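Local atomic coordinates of superoxide dismutase [Mn/Fe] (Aeropyrum pernix, PDB entry 3AK3), a protein that catalyses the dismutation of superoxide to molecular oxygen and hydrogen peroxide, using a redox-active metal ion, here iron(III). Residues L162-W167 / G180-N185. Sequence-based numbering, arbitrary orientation.
With FE (Fe (III) ion), chain G; EDO (1,2-ethanediol), chain H.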
# COMPACT_ATOMS: atom_id res chain seq x y z
N LEU B 162 3.31 -22.85 2.46
CA LEU B 162 3.81 -22.96 1.10
C LEU B 162 3.71 -21.60 0.42
O LEU B 162 2.62 -20.99 0.41
CB LEU B 162 3.02 -23.99 0.30
CG LEU B 162 3.41 -24.17 -1.16
CD1 LEU B 162 4.87 -24.63 -1.35
CD2 LEU B 162 2.45 -25.16 -1.82
N VAL B 163 4.82 -21.12 -0.11
CA VAL B 163 4.85 -19.82 -0.76
C VAL B 163 5.52 -19.92 -2.12
O VAL B 163 6.44 -20.73 -2.31
CB VAL B 163 5.54 -18.71 0.11
CG1 VAL B 163 4.85 -18.60 1.46
CG2 VAL B 163 7.06 -18.93 0.26
N ILE B 164 5.05 -19.09 -3.05
CA ILE B 164 5.70 -18.95 -4.35
C ILE B 164 6.07 -17.49 -4.59
O ILE B 164 5.22 -16.59 -4.51
CB ILE B 164 4.88 -19.52 -5.54
CG1 ILE B 164 5.73 -19.49 -6.82
CG2 ILE B 164 3.52 -18.82 -5.67
CD1 ILE B 164 5.00 -19.87 -8.10
N ASP B 165 7.34 -17.25 -4.88
CA ASP B 165 7.81 -15.92 -5.17
C ASP B 165 7.48 -15.60 -6.61
O ASP B 165 7.93 -16.28 -7.53
CB ASP B 165 9.32 -15.87 -4.91
CG ASP B 165 9.92 -14.48 -5.02
OD1 ASP B 165 9.23 -13.48 -5.31
OD2 ASP B 165 11.15 -14.41 -4.83
N VAL B 166 6.64 -14.58 -6.80
CA VAL B 166 6.35 -14.10 -8.14
C VAL B 166 6.84 -12.67 -8.38
O VAL B 166 6.34 -11.96 -9.26
CB VAL B 166 4.86 -14.27 -8.55
CG1 VAL B 166 4.51 -15.76 -8.68
CG2 VAL B 166 3.91 -13.55 -7.56
N TRP B 167 7.84 -12.24 -7.62
CA TRP B 167 8.63 -11.08 -8.05
C TRP B 167 9.29 -11.39 -9.39
O TRP B 167 9.59 -12.56 -9.69
CB TRP B 167 9.72 -10.75 -7.05
CG TRP B 167 9.26 -10.08 -5.77
CD1 TRP B 167 8.38 -10.56 -4.84
CD2 TRP B 167 9.73 -8.82 -5.27
NE1 TRP B 167 8.26 -9.65 -3.79
CE2 TRP B 167 9.08 -8.59 -4.03
CE3 TRP B 167 10.65 -7.87 -5.75
CZ2 TRP B 167 9.32 -7.43 -3.27
CZ3 TRP B 167 10.89 -6.72 -4.98
CH2 TRP B 167 10.22 -6.52 -3.76
N GLY B 180 3.09 -16.89 -15.98
CA GLY B 180 2.20 -18.04 -16.05
C GLY B 180 2.94 -19.35 -16.23
O GLY B 180 2.68 -20.31 -15.53
N SER B 181 3.89 -19.36 -17.17
CA SER B 181 4.71 -20.55 -17.44
C SER B 181 5.57 -20.89 -16.23
O SER B 181 5.71 -22.05 -15.85
CB SER B 181 5.58 -20.32 -18.68
OG SER B 181 6.33 -21.49 -18.98
N TYR B 182 6.14 -19.86 -15.60
CA TYR B 182 6.92 -20.05 -14.39
C TYR B 182 6.11 -20.72 -13.29
O TYR B 182 6.54 -21.70 -12.70
CB TYR B 182 7.47 -18.70 -13.90
CG TYR B 182 7.94 -18.69 -12.45
CD1 TYR B 182 9.06 -19.41 -12.05
CD2 TYR B 182 7.28 -17.90 -11.50
CE1 TYR B 182 9.50 -19.38 -10.73
CE2 TYR B 182 7.71 -17.87 -10.19
CZ TYR B 182 8.82 -18.60 -9.80
OH TYR B 182 9.25 -18.56 -8.50
N VAL B 183 4.92 -20.18 -13.03
CA VAL B 183 4.04 -20.74 -12.01
C VAL B 183 3.72 -22.22 -12.31
O VAL B 183 3.80 -23.07 -11.42
CB VAL B 183 2.76 -19.88 -11.84
CG1 VAL B 183 1.76 -20.57 -10.95
CG2 VAL B 183 3.12 -18.50 -11.27
N GLU B 184 3.37 -22.50 -13.56
CA GLU B 184 3.09 -23.87 -14.00
C GLU B 184 4.29 -24.80 -13.78
O GLU B 184 4.13 -25.93 -13.28
CB GLU B 184 2.62 -23.88 -15.46
CG GLU B 184 1.21 -23.29 -15.67
CD GLU B 184 0.12 -24.01 -14.87
OE1 GLU B 184 -0.80 -23.34 -14.37
OE2 GLU B 184 0.18 -25.25 -14.74
N ASN B 185 5.49 -24.32 -14.12
CA ASN B 185 6.73 -25.11 -13.96
C ASN B 185 7.16 -25.29 -12.50
O ASN B 185 7.72 -26.31 -12.13
CB ASN B 185 7.88 -24.50 -14.77
CG ASN B 185 7.85 -24.93 -16.23
OD1 ASN B 185 8.32 -26.02 -16.57
ND2 ASN B 185 7.31 -24.08 -17.08
FE FE G . 12.51 -13.05 -4.27
C1 EDO H . 11.06 -27.01 -18.24
O1 EDO H . 9.68 -26.99 -18.62
C2 EDO H . 11.58 -25.57 -18.23
O2 EDO H . 11.41 -25.01 -19.54
O HOH W 1 11.03 -11.67 -3.79
O HOH W 2 14.03 -11.58 -3.49
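Y182 reaches from helix 179-186 to the end of strand 159-165, where its OH donates a 2.8 Å hydrogen bond to the backbone O of D165. The C=O...donor angle is 152°, so the donor approaches in the carbonyl plane, within 30° of the line of the C=O bond. CG of Y182 stands anti to the backbone N (chi1 163°), which carries the ring away from the helix and spans the 10.2 Å between the axes of strand 163-165 and helix 180-185. Beside the phenol, methyl groups do the fitting. CD1 of I164, at the end of a fully extended chain, fits into the notch between the Y182 ring and V183, 4.0 Å from CE2 of Y182 and 3.9 Å from CG2 of V183. CG1 of V166 enters the same notch beside it, at the edge of the Y182 ring and 4.0 Å from CG2 of V183. That V183 methyl thus meets two bumps from 162-167, the methyls of I164 and V166, all at ordinary van der Waals spacing. F118 and A122 of helix 111-123 also touch I164, while Y171 meets the Y182 ring, so the joint is buried. A phenylalanine here has no hydroxyl, and the D165 carbonyl would probably be left without its mate, its peptide freer to shift. D165 itself faces the metal: OD2 binds iron at 2.0 Å, alongside H31, H79 and H169, while OD1 accepts from W167 N at 3.0 Å in an Asx turn. The chemistry therefore divides by atom: the carboxylate of D165 serves the iron site and its own turn, whereas its main-chain oxygen is held by Y182, making the tyrosine a second-shell residue that is likely to steady the backbone of a metal ligand.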